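Local coordinates for 3-oxoacyl-[acyl-carrier-protein] synthase 3 (Micrococcus luteus NCTC 2665, PDB 4EWP) that probably catalyses the first condensation of fatty acid synthesis, joining an acetyl group from acetyl-CoA to malonyl-ACP, at residues Q54-E59 and L168-G173. Numbering follows the deposited sequence.
Sequences QRATAE and LGDGAG
Asp170 is held by Gln54 and Ala56 through both its backbone and its carboxylate. Its N donates to Gln54 O at 2.8 Å, coming from above the carbonyl plane, and its O receives Gln54 NE2, also at 2.8 Å. Gln54 reaches that oxygen with CG beside its own backbone N (chi1 -69°) and the chain extended beyond it, with the acceptor in the plane of the amide. Asp170 OD2 takes the N-H of Ala56 almost straight on, at 2.8 Å and 173°, using its anti lone pair, and Ala56 CB packs 3.5 Å from the same OD2. OD2 is also hydrogen-bonded to Ser154 OG. Arg55 sets out away from segment 168-173, but a bend at chi2 (-57°) folds it back; NE (2.9 Å) and NH2 (3.0 Å) then grip Leu168 O side-on, in the guanidinium plane. An alanine in place of Arg55 would probably leave Leu168 O without both donors and the backbone at Leu168 less firmly held. Arg23 NH1 hydrogen-bonds to Gln54 OE1, and Leu168 packs on Asn306, a predicted active-site residue. The contact thus joins the end of strand 52-54, and the loop leading to helix 62-76, to strand 170-180, which runs between strands 13-22 and 144-152 in one of the two five-stranded sheets of the thiolase fold.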
loop_
_atom_site.group_PDB
_atom_site.type_symbol
_atom_site.label_atom_id
_atom_site.label_comp_id
_atom_site.label_asym_id
_atom_site.label_seq_id
_atom_site.Cartn_x
_atom_site.Cartn_y
_atom_site.Cartn_z
ATOM N N GLN A 54 -22.581 1.865 10.189
ATOM C CA GLN A 54 -21.741 2.859 10.838
ATOM C C GLN A 54 -21.413 3.970 9.855
ATOM O O GLN A 54 -20.937 3.711 8.753
ATOM C CB GLN A 54 -20.454 2.197 11.342
ATOM C CG GLN A 54 -20.727 1.250 12.490
ATOM C CD GLN A 54 -19.642 0.227 12.729
ATOM O OE1 GLN A 54 -19.823 -0.693 13.531
ATOM N NE2 GLN A 54 -18.508 0.373 12.044
ATOM N N ARG A 55 -21.691 5.208 10.243
ATOM C CA ARG A 55 -21.321 6.351 9.424
ATOM C C ARG A 55 -20.512 7.348 10.256
ATOM O O ARG A 55 -20.982 7.870 11.265
ATOM C CB ARG A 55 -22.558 6.996 8.779
ATOM C CG ARG A 55 -23.143 6.175 7.617
ATOM C CD ARG A 55 -22.078 5.944 6.535
ATOM N NE ARG A 55 -22.524 5.105 5.424
ATOM C CZ ARG A 55 -23.322 5.516 4.432
ATOM N NH1 ARG A 55 -23.793 6.759 4.409
ATOM N NH2 ARG A 55 -23.663 4.674 3.457
ATOM N N ALA A 56 -19.276 7.580 9.828
ATOM C CA ALA A 56 -18.346 8.432 10.557
ATOM C C ALA A 56 -18.637 9.897 10.326
ATOM O O ALA A 56 -19.095 10.282 9.252
ATOM C CB ALA A 56 -16.900 8.114 10.138
ATOM N N THR A 57 -18.362 10.712 11.341
ATOM C CA THR A 57 -18.437 12.162 11.211
ATOM C C THR A 57 -17.173 12.668 10.519
ATOM O O THR A 57 -16.256 11.893 10.267
ATOM C CB THR A 57 -18.542 12.845 12.580
ATOM O OG1 THR A 57 -17.370 12.553 13.350
ATOM C CG2 THR A 57 -19.760 12.344 13.333
ATOM N N ALA A 58 -17.140 13.966 10.228
ATOM C CA ALA A 58 -15.976 14.617 9.628
ATOM C C ALA A 58 -14.704 14.477 10.460
ATOM O O ALA A 58 -13.620 14.315 9.902
ATOM C CB ALA A 58 -16.270 16.096 9.369
ATOM N N GLU A 59 -14.838 14.551 11.783
ATOM C CA GLU A 59 -13.693 14.449 12.694
ATOM C C GLU A 59 -13.142 13.027 12.784
ATOM O O GLU A 59 -11.961 12.819 13.104
ATOM C CB GLU A 59 -14.061 14.925 14.112
ATOM C CG GLU A 59 -14.331 16.411 14.242
ATOM C CD GLU A 59 -15.653 16.830 13.611
ATOM O OE1 GLU A 59 -16.630 16.044 13.679
ATOM O OE2 GLU A 59 -15.714 17.946 13.042
ATOM N N LEU A 168 -22.389 0.372 2.365
ATOM C CA LEU A 168 -21.086 0.678 2.946
ATOM C C LEU A 168 -21.098 1.519 4.208
ATOM O O LEU A 168 -21.831 2.503 4.327
ATOM C CB LEU A 168 -20.187 1.336 1.899
ATOM C CG LEU A 168 -20.083 0.517 0.616
ATOM C CD1 LEU A 168 -19.125 1.210 -0.356
ATOM C CD2 LEU A 168 -19.631 -0.901 0.969
ATOM N N GLY A 169 -20.240 1.133 5.140
ATOM C CA GLY A 169 -20.116 1.829 6.405
ATOM C C GLY A 169 -18.651 2.113 6.694
ATOM O O GLY A 169 -17.760 1.706 5.928
ATOM N N ASP A 170 -18.409 2.798 7.808
ATOM C CA ASP A 170 -17.085 3.270 8.172
ATOM C C ASP A 170 -16.657 2.649 9.486
ATOM O O ASP A 170 -17.494 2.327 10.331
ATOM C CB ASP A 170 -17.103 4.795 8.339
ATOM C CG ASP A 170 -17.734 5.521 7.148
ATOM O OD1 ASP A 170 -17.595 5.051 5.997
ATOM O OD2 ASP A 170 -18.361 6.581 7.370
ATOM N N GLY A 171 -15.350 2.507 9.669
ATOM C CA GLY A 171 -14.811 2.093 10.946
ATOM C C GLY A 171 -13.414 1.558 10.811
ATOM O O GLY A 171 -12.827 1.592 9.724
ATOM N N ALA A 172 -12.879 1.039 11.913
ATOM C CA ALA A 172 -11.525 0.502 11.921
ATOM C C ALA A 172 -11.467 -0.755 12.768
ATOM O O ALA A 172 -12.140 -0.861 13.787
ATOM C CB ALA A 172 -10.559 1.533 12.461
ATOM N N GLY A 173 -10.646 -1.706 12.352
ATOM C CA GLY A 173 -10.453 -2.919 13.118
ATOM C C GLY A 173 -8.974 -3.208 13.127
ATOM O O GLY A 173 -8.321 -3.133 12.085
#